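Side-chain contacts in 3-hydroxyadipyl-CoA dehydrogenase (Escherichia coli, PDB 3MOG), which catalyses the NAD-dependent oxidation of 3-hydroxyadipyl-CoA to 3-oxoadipyl-CoA, a step of phenylacetate degradation, and works as a homotrimer: residues 23-28 / 71-76; 27-32 / 170-175; 237-242 / 266-271; 248-251 / 256-259. One frame throughout, in Å; residues are numbered along the deposited sequence.

Contact 1. Residues 23-28 / 71-76; sequences VAASHG and KRLIPV
Ala25, in the last turn of helix 15-26, lies against Arg72, the residue that leads into strand 73-76, with their CA atoms 5.8 Å apart. The Arg72 side chain starts beside Ala25, CB to CB, and runs under the helix end to the backbone of the turn. Its NE donates to Ala25 O at 3.0 Å, in the plane of that carbonyl though 29° out of the guanidinium plane, and NH2 adds a weak bond to the same oxygen. Ala25 O also accepts from Gly28 N within the turn, so the arginine grips a carbonyl at the helix's C-terminal end, where its charge would probably suit the helix dipole. A bend at chi3 (-73°) turns the guanidinium so that Gly28 CA lies over the centre of one face, in van der Waals contact 3.6 Å from CZ. The positive phi of Gly28 suits a glycine. Deeper in, the Ala25 methyl meets Leu73 CD2 at 4.0 Å; Ile48 of helix 38-57 also touches Leu73. A leucine in place of Arg72 would probably leave Ala25 O with its turn bond but without the charged donor, and Gly28 without its flat cover. Behind the turn, His27 ND1 and Ser26 OG reach Val23 O from opposite faces of its plane. Helix 15-26 follows strand 8-11 and a turn whose glycines match the GxGxxG pattern, and strand 73-76 is an edge strand parallel to its neighbour 31-34, a layout characteristic of the Rossmann-type NAD-binding domain.

Contact 2. Residues 27-32 / 170-175; sequences HGHQVL and CELTLS
In the Rossmann-type NAD-binding domain, the turn between helix 15-26 and strand 31-34 comes up against the C-terminal end of helix 163-175, and His27, His29, Leu172 and Ser175 make the contact. No direct hydrogen bond spans the two segments; a methyl, a carbonyl and a water do the joining. The His29 side chain leaves the backbone toward the helix, and Leu172 CD1 reaches both CE1 and NE2 of its ring at 3.8 Å, the two side chains crossing at a slant. Leu172 has CG anti to its backbone N (chi1 177°), which carries the branch out from the helix flank to the ring. The other ring nitrogen, His29 ND1, is hydrogen-bonded to Gln6 O just ahead of strand 8-11, so the imidazole is tied at one nitrogen to the sheet side and at the other, through water, to the helix. Val5 also lies against Leu172. At the more exposed edge of the contact, His27 CD2 comes to 3.4 Å from Ser175 O, its ring set obliquely to that oxygen; His27 ND1 is bonded to Val23 O. Trp176, next in the chain after Ser175, meets both histidine rings, inclined by about 25° to His27 and by about 75° to His29. The bridging water lies 2.9 Å from His29 NE2 and donates to Ser175 OG, also at 2.9 Å.

Contact 3. Residues 237-242 / 266-271; sequences IGQDVN and QELVIG
Van der Waals contact carries this meeting of Gln239 and Asp240 with Leu268 and Val269. Val269 lies across the first turn of helix 239-252: its CG2 approaches Gln239 O at 3.5 Å and Gln239 CB at 4.0 Å, while CG1 rests near Asp240 CA at 4.2 Å. With CG1 anti to the backbone N (chi1 176°), both methyls of Val269 are turned to that turn, and the closest backbones are those of Asp240 and Val269, 5.5 Å between CA atoms. Leu268 uses one branch, CD1, which sits 4.1 Å from Gln239 CD, the two side chains running across one another. Trp203 of helix 196-207 touches both of them, and Val282 does the same. Helices 239-252 and 263-270 belong to the all-helical C-terminal domain of the 3-hydroxyacyl-CoA dehydrogenase family, and a second subunit also packs on helix 263-270, its Leu159 touching Leu268. Polar bonds fix the amide that Leu268 touches. A bend at chi2 (-67°) brings it to the end of helix 230-237, where NE2 bonds Asp235 OD1 and Thr234 OG1, and OE1 accepts from Gln265 NE2, just ahead of Gln266. Both ends of this buried amide are therefore satisfied. A backbone bond begins the helix: Asn242 N donates to Gly238 O at 3.1 Å from the N-cap residue, whose positive phi marks the break after helix 230-237. A weak side-chain bond joins Val241 N to Asp240 OD1.

Contact 4. Residues 248-251 / 256-259; sequences SVFN and ERRF
Phe250 and Val249, on the last turns of helix 239-252, receive the chain as it returns through residues 256-259. The Phe250 ring turns an edge to Glu256 O, which sits near the ring plane 3.3 Å from CD1; Phe259 O, also 3.3 Å from Phe250 CD1, approaches obliquely. Its chi1 of 179°, CG anti to the backbone N, swings the ring along the helix flank to these two carbonyls, while Phe250 CB packs on Phe259 CB at 4.1 Å. Val249 makes a CH-pi contact, CG1 standing 3.9 Å from the centroid of the Phe259 ring and only 7° off its normal. Arg258 CG backs the opposite face of that ring, nearer its rim. This loop joins helices 239-252 and 263-270 in the helical C-terminal domain and lies at the subunit interface. An alanine at Phe250 is likely to open a gap beneath the returning loop and leave Glu256 O without the ring edge and Phe259 O without its ring neighbour. Farther out, Glu256 O is held by Phe259 N at 2.9 Å, which fixes the short 3-10 turn between them. Arg258 NH2 forms a salt bridge to Glu256 OE1 at 3.0 Å, and its guanidinium also pairs with Glu400 and Asp403. Arg257 NH1, near the Phe250 ring edge, donates to Trp254 O of a second subunit, and Glu256 OE2 pairs with Arg257 of a third.

From the N terminus, helix 15-26 and the turn behind it open contacts 1 and 2 together, since His27 and Gly28 belong to both. Contact 1 closes first, at strand 73-76; contact 2 closes a far longer loop at helix 163-175. Their centres are 10 Å apart, and backbone pairing between Val31 and both Arg72 and Ile74 connects them within the NAD-binding sheet. Contacts 3 and 4 follow in series, in the C-terminal helical domain, with centres about 35 to 39 Å from those of the first pair. Both use helix 239-252: contact 3 ties its start to helix 263-270, and contact 4, nested inside that loop, ties its end to the connecting segment.

Contact 1. Residues 23-28 / 71-76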
loop_
_atom_site.group_PDB
_atom_site.type_symbol
_atom_site.label_atom_id
_atom_site.label_comp_id
_atom_site.label_asym_id
_atom_site.label_seq_id
_atom_site.Cartn_x
_atom_site.Cartn_y
_atom_site.Cartn_z
ATOM N N VAL C 23 -4.237 -21.529 -36.494
ATOM C CA VAL C 23 -3.093 -22.339 -36.062
ATOM C C VAL C 23 -3.467 -23.804 -35.949
ATOM O O VAL C 23 -2.765 -24.671 -36.488
ATOM C CB VAL C 23 -2.518 -21.852 -34.709
ATOM C CG1 VAL C 23 -1.466 -22.821 -34.167
ATOM C CG2 VAL C 23 -1.933 -20.452 -34.857
ATOM N N ALA C 24 -4.574 -24.073 -35.261
ATOM C CA ALA C 24 -5.039 -25.440 -35.060
ATOM C C ALA C 24 -5.391 -26.121 -36.393
ATOM O O ALA C 24 -4.926 -27.226 -36.645
ATOM C CB ALA C 24 -6.203 -25.501 -34.052
ATOM N N ALA C 25 -6.153 -25.445 -37.255
ATOM C CA ALA C 25 -6.525 -26.019 -38.562
ATOM C C ALA C 25 -5.339 -26.174 -39.514
ATOM O O ALA C 25 -5.289 -27.134 -40.282
ATOM C CB ALA C 25 -7.618 -25.205 -39.225
ATOM N N SER C 26 -4.383 -25.245 -39.456
ATOM C CA SER C 26 -3.203 -25.311 -40.334
ATOM C C SER C 26 -2.276 -26.478 -39.991
ATOM O O SER C 26 -1.379 -26.791 -40.757
ATOM C CB SER C 26 -2.438 -23.973 -40.388
ATOM O OG SER C 26 -1.527 -23.835 -39.313
ATOM N N HIS C 27 -2.533 -27.131 -38.858
ATOM C CA HIS C 27 -1.733 -28.252 -38.390
ATOM C C HIS C 27 -2.502 -29.582 -38.348
ATOM O O HIS C 27 -2.092 -30.524 -37.659
ATOM C CB HIS C 27 -1.103 -27.932 -37.021
ATOM C CG HIS C 27 0.009 -26.931 -37.089
ATOM N ND1 HIS C 27 -0.197 -25.579 -36.923
ATOM C CD2 HIS C 27 1.337 -27.087 -37.303
ATOM C CE1 HIS C 27 0.954 -24.941 -37.044
ATOM N NE2 HIS C 27 1.903 -25.834 -37.266
ATOM N N GLY C 28 -3.613 -29.656 -39.078
ATOM C CA GLY C 28 -4.297 -30.932 -39.305
ATOM C C GLY C 28 -5.491 -31.213 -38.422
ATOM O O GLY C 28 -6.072 -32.299 -38.482
ATOM N N LYS C 71 -10.834 -25.929 -45.288
ATOM C CA LYS C 71 -11.828 -26.996 -45.203
ATOM C C LYS C 71 -12.026 -27.507 -43.766
ATOM O O LYS C 71 -13.091 -28.022 -43.433
ATOM C CB LYS C 71 -11.414 -28.149 -46.128
ATOM C CG LYS C 71 -12.558 -28.914 -46.770
ATOM C CD LYS C 71 -12.155 -29.445 -48.160
ATOM C CE LYS C 71 -12.302 -28.370 -49.250
ATOM N NZ LYS C 71 -11.487 -28.648 -50.472
ATOM N N ARG C 72 -11.007 -27.368 -42.921
ATOM C CA ARG C 72 -11.092 -27.857 -41.543
ATOM C C ARG C 72 -11.774 -26.862 -40.597
ATOM O O ARG C 72 -12.087 -27.201 -39.460
ATOM C CB ARG C 72 -9.713 -28.310 -41.023
ATOM C CG ARG C 72 -9.236 -29.618 -41.668
ATOM C CD ARG C 72 -7.882 -30.101 -41.171
ATOM N NE ARG C 72 -6.765 -29.308 -41.680
ATOM C CZ ARG C 72 -5.761 -29.782 -42.420
ATOM N NH1 ARG C 72 -5.715 -31.063 -42.769
ATOM N NH2 ARG C 72 -4.787 -28.968 -42.807
ATOM N N LEU C 73 -12.026 -25.649 -41.083
ATOM C CA LEU C 73 -12.700 -24.622 -40.292
ATOM C C LEU C 73 -14.216 -24.739 -40.370
ATOM O O LEU C 73 -14.830 -24.275 -41.326
ATOM C CB LEU C 73 -12.253 -23.217 -40.722
ATOM C CG LEU C 73 -10.815 -22.821 -40.358
ATOM C CD1 LEU C 73 -10.376 -21.604 -41.148
ATOM C CD2 LEU C 73 -10.666 -22.582 -38.848
ATOM N N ILE C 74 -14.809 -25.350 -39.350
ATOM C CA ILE C 74 -16.256 -25.565 -39.316
ATOM C C ILE C 74 -16.963 -24.592 -38.350
ATOM O O ILE C 74 -16.827 -24.726 -37.135
ATOM C CB ILE C 74 -16.600 -27.040 -38.976
ATOM C CG1 ILE C 74 -15.741 -27.996 -39.821
ATOM C CG2 ILE C 74 -18.107 -27.299 -39.173
ATOM C CD1 ILE C 74 -15.994 -29.461 -39.581
ATOM N N PRO C 75 -17.705 -23.603 -38.895
ATOM C CA PRO C 75 -18.455 -22.671 -38.042
ATOM C C PRO C 75 -19.687 -23.326 -37.433
ATOM O O PRO C 75 -20.473 -23.968 -38.137
ATOM C CB PRO C 75 -18.857 -21.543 -38.994
ATOM C CG PRO C 75 -18.851 -22.159 -40.365
ATOM C CD PRO C 75 -17.867 -23.306 -40.333
ATOM N N VAL C 76 -19.822 -23.192 -36.120
ATOM C CA VAL C 76 -20.937 -23.780 -35.381
ATOM C C VAL C 76 -21.574 -22.738 -34.478
ATOM O O VAL C 76 -20.885 -21.852 -33.942
ATOM C CB VAL C 76 -20.530 -25.057 -34.558
ATOM C CG1 VAL C 76 -20.025 -26.175 -35.477
ATOM C CG2 VAL C 76 -19.483 -24.746 -33.499
#

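Contact 2. Residues 27-32 / 170-175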
loop_
_atom_site.group_PDB
_atom_site.type_symbol
_atom_site.label_atom_id
_atom_site.label_comp_id
_atom_site.label_asym_id
_atom_site.label_seq_id
_atom_site.Cartn_x
_atom_site.Cartn_y
_atom_site.Cartn_z
ATOM N N HIS C 27 -2.533 -27.131 -38.858
ATOM C CA HIS C 27 -1.733 -28.252 -38.390
ATOM C C HIS C 27 -2.502 -29.582 -38.348
ATOM O O HIS C 27 -2.092 -30.524 -37.659
ATOM C CB HIS C 27 -1.103 -27.932 -37.021
ATOM C CG HIS C 27 0.009 -26.931 -37.089
ATOM N ND1 HIS C 27 -0.197 -25.579 -36.923
ATOM C CD2 HIS C 27 1.337 -27.087 -37.303
ATOM C CE1 HIS C 27 0.954 -24.941 -37.044
ATOM N NE2 HIS C 27 1.903 -25.834 -37.266
ATOM N N GLY C 28 -3.613 -29.656 -39.078
ATOM C CA GLY C 28 -4.297 -30.932 -39.305
ATOM C C GLY C 28 -5.491 -31.213 -38.422
ATOM O O GLY C 28 -6.072 -32.299 -38.482
ATOM N N HIS C 29 -5.879 -30.238 -37.607
ATOM C CA HIS C 29 -7.024 -30.420 -36.729
ATOM C C HIS C 29 -8.313 -29.909 -37.336
ATOM O O HIS C 29 -8.361 -28.820 -37.909
ATOM C CB HIS C 29 -6.787 -29.750 -35.372
ATOM C CG HIS C 29 -5.605 -30.298 -34.643
ATOM N ND1 HIS C 29 -5.708 -31.324 -33.732
ATOM C CD2 HIS C 29 -4.290 -29.992 -34.718
ATOM C CE1 HIS C 29 -4.510 -31.614 -33.260
ATOM N NE2 HIS C 29 -3.629 -30.825 -33.848
ATOM N N GLN C 30 -9.355 -30.720 -37.198
ATOM C CA GLN C 30 -10.717 -30.280 -37.423
ATOM C C GLN C 30 -11.035 -29.240 -36.340
ATOM O O GLN C 30 -10.873 -29.508 -35.146
ATOM C CB GLN C 30 -11.663 -31.490 -37.366
ATOM C CG GLN C 30 -13.140 -31.167 -37.529
ATOM C CD GLN C 30 -13.822 -32.095 -38.522
ATOM O OE1 GLN C 30 -14.829 -32.738 -38.203
ATOM N NE2 GLN C 30 -13.278 -32.161 -39.742
ATOM N N VAL C 31 -11.436 -28.044 -36.767
ATOM C CA VAL C 31 -11.711 -26.954 -35.836
ATOM C C VAL C 31 -13.177 -26.539 -35.831
ATOM O O VAL C 31 -13.711 -26.092 -36.845
ATOM C CB VAL C 31 -10.810 -25.716 -36.084
ATOM C CG1 VAL C 31 -11.173 -24.567 -35.123
ATOM C CG2 VAL C 31 -9.346 -26.091 -35.931
ATOM N N LEU C 32 -13.815 -26.692 -34.674
ATOM C CA LEU C 32 -15.157 -26.175 -34.464
ATOM C C LEU C 32 -15.046 -24.755 -33.939
ATOM O O LEU C 32 -14.682 -24.544 -32.785
ATOM C CB LEU C 32 -15.919 -27.059 -33.475
ATOM C CG LEU C 32 -16.089 -28.537 -33.867
ATOM C CD1 LEU C 32 -16.619 -29.355 -32.709
ATOM C CD2 LEU C 32 -16.985 -28.712 -35.078
ATOM N N CYS C 170 1.520 -28.893 -23.605
ATOM C CA CYS C 170 2.879 -28.568 -24.071
ATOM C C CYS C 170 3.230 -29.310 -25.357
ATOM O O CYS C 170 3.683 -28.693 -26.331
ATOM C CB CYS C 170 3.941 -28.849 -22.993
ATOM S SG CYS C 170 3.906 -27.694 -21.588
ATOM N N GLU C 171 3.019 -30.627 -25.351
ATOM C CA GLU C 171 3.281 -31.458 -26.531
ATOM C C GLU C 171 2.478 -31.002 -27.744
ATOM O O GLU C 171 3.006 -30.926 -28.854
ATOM C CB GLU C 171 2.998 -32.937 -26.247
ATOM C CG GLU C 171 3.498 -33.849 -27.363
ATOM C CD GLU C 171 3.479 -35.321 -27.011
ATOM O OE1 GLU C 171 2.474 -35.795 -26.436
ATOM O OE2 GLU C 171 4.474 -36.010 -27.332
ATOM N N LEU C 172 1.211 -30.662 -27.518
ATOM C CA LEU C 172 0.341 -30.225 -28.600
ATOM C C LEU C 172 0.780 -28.884 -29.225
ATOM O O LEU C 172 0.835 -28.767 -30.462
ATOM C CB LEU C 172 -1.113 -30.186 -28.123
ATOM C CG LEU C 172 -2.167 -29.683 -29.116
ATOM C CD1 LEU C 172 -2.436 -30.707 -30.214
ATOM C CD2 LEU C 172 -3.425 -29.375 -28.359
ATOM N N THR C 173 1.115 -27.893 -28.387
ATOM C CA THR C 173 1.594 -26.600 -28.912
ATOM C C THR C 173 2.973 -26.702 -29.557
ATOM O O THR C 173 3.263 -25.993 -30.527
ATOM C CB THR C 173 1.585 -25.470 -27.858
ATOM O OG1 THR C 173 2.355 -25.862 -26.721
ATOM C CG2 THR C 173 0.152 -25.161 -27.414
ATOM N N LEU C 174 3.819 -27.581 -29.023
ATOM C CA LEU C 174 5.062 -27.962 -29.720
ATOM C C LEU C 174 4.692 -28.404 -31.133
ATOM O O LEU C 174 5.170 -27.825 -32.106
ATOM C CB LEU C 174 5.840 -29.068 -28.971
ATOM C CG LEU C 174 6.799 -28.639 -27.843
ATOM C CD1 LEU C 174 7.371 -29.832 -27.078
ATOM C CD2 LEU C 174 7.933 -27.746 -28.358
ATOM N N SER C 175 3.760 -29.345 -31.240
ATOM C CA SER C 175 3.303 -29.810 -32.554
ATOM C C SER C 175 2.670 -28.717 -33.443
ATOM O O SER C 175 2.610 -28.884 -34.657
ATOM C CB SER C 175 2.380 -31.031 -32.416
ATOM O OG SER C 175 1.064 -30.660 -32.048
HETATM O O HOH W 1 -0.828 -31.296 -34.210
#

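Contact 3. Residues 237-242 / 266-271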
loop_
_atom_site.group_PDB
_atom_site.type_symbol
_atom_site.label_atom_id
_atom_site.label_comp_id
_atom_site.label_asym_id
_atom_site.label_seq_id
_atom_site.Cartn_x
_atom_site.Cartn_y
_atom_site.Cartn_z
ATOM N N ILE C 237 0.650 -0.215 -28.408
ATOM C CA ILE C 237 -0.219 -1.194 -27.758
ATOM C C ILE C 237 -1.564 -0.515 -27.500
ATOM O O ILE C 237 -2.625 -1.130 -27.634
ATOM C CB ILE C 237 0.411 -1.772 -26.454
ATOM C CG1 ILE C 237 1.571 -2.715 -26.789
ATOM C CG2 ILE C 237 -0.618 -2.570 -25.626
ATOM C CD1 ILE C 237 2.396 -3.138 -25.576
ATOM N N GLY C 238 -1.508 0.770 -27.171
ATOM C CA GLY C 238 -2.706 1.517 -26.824
ATOM C C GLY C 238 -2.670 1.788 -25.344
ATOM O O GLY C 238 -2.670 0.850 -24.539
ATOM N N GLN C 239 -2.617 3.070 -24.990
ATOM C CA GLN C 239 -2.483 3.493 -23.601
ATOM C C GLN C 239 -3.534 2.881 -22.696
ATOM O O GLN C 239 -3.213 2.478 -21.589
ATOM C CB GLN C 239 -2.503 5.021 -23.469
ATOM C CG GLN C 239 -1.377 5.724 -24.217
ATOM C CD GLN C 239 -0.017 5.422 -23.636
ATOM O OE1 GLN C 239 0.104 5.037 -22.475
ATOM N NE2 GLN C 239 1.023 5.595 -24.446
ATOM N N ASP C 240 -4.770 2.790 -23.188
ATOM C CA ASP C 240 -5.859 2.144 -22.454
ATOM C C ASP C 240 -5.569 0.683 -22.110
ATOM O O ASP C 240 -5.832 0.258 -20.992
ATOM C CB ASP C 240 -7.202 2.285 -23.198
ATOM C CG ASP C 240 -7.178 1.691 -24.620
ATOM O OD1 ASP C 240 -6.094 1.557 -25.236
ATOM O OD2 ASP C 240 -8.266 1.360 -25.126
ATOM N N VAL C 241 -5.005 -0.062 -23.062
ATOM C CA VAL C 241 -4.748 -1.496 -22.891
ATOM C C VAL C 241 -3.584 -1.735 -21.918
ATOM O O VAL C 241 -3.706 -2.532 -20.979
ATOM C CB VAL C 241 -4.488 -2.202 -24.260
ATOM C CG1 VAL C 241 -4.244 -3.712 -24.081
ATOM C CG2 VAL C 241 -5.664 -1.970 -25.230
ATOM N N ASN C 242 -2.484 -1.009 -22.123
ATOM C CA ASN C 242 -1.266 -1.200 -21.337
ATOM C C ASN C 242 -1.469 -0.764 -19.890
ATOM O O ASN C 242 -0.990 -1.431 -18.975
ATOM C CB ASN C 242 -0.074 -0.530 -22.041
ATOM C CG ASN C 242 1.209 -0.525 -21.219
ATOM O OD1 ASN C 242 1.443 0.393 -20.421
ATOM N ND2 ASN C 242 2.087 -1.510 -21.465
ATOM N N GLN C 266 -2.217 7.542 -16.632
ATOM C CA GLN C 266 -3.630 7.714 -16.294
ATOM C C GLN C 266 -4.201 8.930 -17.010
ATOM O O GLN C 266 -5.249 8.838 -17.627
ATOM C CB GLN C 266 -3.838 7.883 -14.775
ATOM C CG GLN C 266 -5.327 7.883 -14.391
ATOM C CD GLN C 266 -5.606 7.928 -12.909
ATOM O OE1 GLN C 266 -6.223 7.016 -12.371
ATOM N NE2 GLN C 266 -5.177 8.996 -12.240
ATOM N N GLU C 267 -3.495 10.058 -16.916
ATOM C CA GLU C 267 -3.888 11.298 -17.590
ATOM C C GLU C 267 -4.106 11.129 -19.090
ATOM O O GLU C 267 -5.074 11.672 -19.632
ATOM C CB GLU C 267 -2.862 12.408 -17.335
ATOM C CG GLU C 267 -3.364 13.800 -17.649
ATOM C CD GLU C 267 -4.071 14.466 -16.477
ATOM O OE1 GLU C 267 -4.726 13.769 -15.659
ATOM O OE2 GLU C 267 -3.967 15.708 -16.386
ATOM N N LEU C 268 -3.221 10.366 -19.743
ATOM C CA LEU C 268 -3.340 10.096 -21.176
ATOM C C LEU C 268 -4.568 9.246 -21.522
ATOM O O LEU C 268 -5.193 9.452 -22.570
ATOM C CB LEU C 268 -2.067 9.443 -21.733
ATOM C CG LEU C 268 -0.743 10.229 -21.810
ATOM C CD1 LEU C 268 0.315 9.352 -22.480
ATOM C CD2 LEU C 268 -0.862 11.567 -22.551
ATOM N N VAL C 269 -4.915 8.306 -20.641
ATOM C CA VAL C 269 -6.062 7.415 -20.864
ATOM C C VAL C 269 -7.389 8.150 -20.677
ATOM O O VAL C 269 -8.255 8.112 -21.548
ATOM C CB VAL C 269 -6.017 6.161 -19.945
ATOM C CG1 VAL C 269 -7.284 5.285 -20.133
ATOM C CG2 VAL C 269 -4.732 5.349 -20.205
ATOM N N ILE C 270 -7.526 8.830 -19.544
ATOM C CA ILE C 270 -8.742 9.558 -19.202
ATOM C C ILE C 270 -8.925 10.790 -20.114
ATOM O O ILE C 270 -10.037 11.307 -20.269
ATOM C CB ILE C 270 -8.779 9.910 -17.689
ATOM C CG1 ILE C 270 -8.553 8.648 -16.845
ATOM C CG2 ILE C 270 -10.117 10.468 -17.292
ATOM C CD1 ILE C 270 -8.840 8.818 -15.349
ATOM N N GLY C 271 -7.834 11.229 -20.742
ATOM C CA GLY C 271 -7.886 12.243 -21.798
ATOM C C GLY C 271 -8.201 11.695 -23.184
ATOM O O GLY C 271 -8.340 12.457 -24.135
#

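Contact 4. Residues 248-251 / 256-259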
loop_
_atom_site.group_PDB
_atom_site.type_symbol
_atom_site.label_atom_id
_atom_site.label_comp_id
_atom_site.label_asym_id
_atom_site.label_seq_id
_atom_site.Cartn_x
_atom_site.Cartn_y
_atom_site.Cartn_z
ATOM N N SER C 248 -4.226 -3.895 -13.278
ATOM C CA SER C 248 -4.745 -5.206 -12.945
ATOM C C SER C 248 -3.718 -5.990 -12.118
ATOM O O SER C 248 -4.069 -6.569 -11.095
ATOM C CB SER C 248 -5.170 -5.957 -14.221
ATOM O OG SER C 248 -5.214 -7.368 -14.035
ATOM N N VAL C 249 -2.459 -5.996 -12.568
ATOM C CA VAL C 249 -1.369 -6.663 -11.844
ATOM C C VAL C 249 -1.169 -5.983 -10.478
ATOM O O VAL C 249 -1.107 -6.645 -9.439
ATOM C CB VAL C 249 -0.058 -6.683 -12.677
ATOM C CG1 VAL C 249 1.067 -7.289 -11.893
ATOM C CG2 VAL C 249 -0.261 -7.480 -13.968
ATOM N N PHE C 250 -1.129 -4.659 -10.492
ATOM C CA PHE C 250 -1.037 -3.862 -9.270
ATOM C C PHE C 250 -2.082 -4.259 -8.211
ATOM O O PHE C 250 -1.738 -4.498 -7.044
ATOM C CB PHE C 250 -1.192 -2.377 -9.631
ATOM C CG PHE C 250 -1.145 -1.431 -8.453
ATOM C CD1 PHE C 250 0.014 -1.290 -7.700
ATOM C CD2 PHE C 250 -2.256 -0.663 -8.118
ATOM C CE1 PHE C 250 0.078 -0.407 -6.639
ATOM C CE2 PHE C 250 -2.208 0.230 -7.048
ATOM C CZ PHE C 250 -1.053 0.366 -6.314
ATOM N N ASN C 251 -3.343 -4.335 -8.630
ATOM C CA ASN C 251 -4.453 -4.623 -7.723
ATOM C C ASN C 251 -4.520 -6.082 -7.289
ATOM O O ASN C 251 -4.919 -6.359 -6.171
ATOM C CB ASN C 251 -5.789 -4.210 -8.352
ATOM C CG ASN C 251 -5.958 -2.695 -8.429
ATOM O OD1 ASN C 251 -5.652 -1.966 -7.477
ATOM N ND2 ASN C 251 -6.446 -2.220 -9.562
ATOM N N GLU C 256 1.045 -3.635 -4.413
ATOM C CA GLU C 256 2.514 -3.675 -4.421
ATOM C C GLU C 256 3.119 -2.519 -5.215
ATOM O O GLU C 256 2.797 -2.342 -6.388
ATOM C CB GLU C 256 3.001 -4.982 -5.066
ATOM C CG GLU C 256 3.011 -6.201 -4.169
ATOM C CD GLU C 256 4.048 -6.146 -3.049
ATOM O OE1 GLU C 256 5.113 -5.505 -3.235
ATOM O OE2 GLU C 256 3.791 -6.768 -1.987
ATOM N N ARG C 257 4.040 -1.787 -4.593
ATOM C CA ARG C 257 4.504 -0.511 -5.131
ATOM C C ARG C 257 5.468 -0.681 -6.290
ATOM O O ARG C 257 5.681 0.264 -7.044
ATOM C CB ARG C 257 5.157 0.370 -4.057
ATOM C CG ARG C 257 4.564 0.338 -2.646
ATOM C CD ARG C 257 3.174 0.929 -2.562
ATOM N NE ARG C 257 3.079 2.326 -2.991
ATOM C CZ ARG C 257 1.921 2.976 -3.111
ATOM N NH1 ARG C 257 0.787 2.351 -2.830
ATOM N NH2 ARG C 257 1.888 4.241 -3.508
ATOM N N ARG C 258 6.043 -1.874 -6.459
ATOM C CA ARG C 258 6.784 -2.142 -7.702
ATOM C C ARG C 258 5.878 -2.280 -8.937
ATOM O O ARG C 258 6.353 -2.297 -10.078
ATOM C CB ARG C 258 7.780 -3.309 -7.545
ATOM C CG ARG C 258 7.185 -4.687 -7.379
ATOM C CD ARG C 258 8.233 -5.629 -6.796
ATOM N NE ARG C 258 7.899 -7.030 -7.043
ATOM C CZ ARG C 258 7.087 -7.765 -6.283
ATOM N NH1 ARG C 258 6.854 -9.029 -6.615
ATOM N NH2 ARG C 258 6.502 -7.247 -5.204
ATOM N N PHE C 259 4.569 -2.353 -8.709
ATOM C CA PHE C 259 3.609 -2.354 -9.807
ATOM C C PHE C 259 2.731 -1.076 -9.843
ATOM O O PHE C 259 1.709 -1.052 -10.505
ATOM C CB PHE C 259 2.736 -3.626 -9.780
ATOM C CG PHE C 259 3.514 -4.904 -9.928
ATOM C CD1 PHE C 259 3.478 -5.874 -8.927
ATOM C CD2 PHE C 259 4.294 -5.139 -11.066
ATOM C CE1 PHE C 259 4.200 -7.064 -9.055
ATOM C CE2 PHE C 259 5.025 -6.323 -11.202
ATOM C CZ PHE C 259 4.975 -7.290 -10.197
#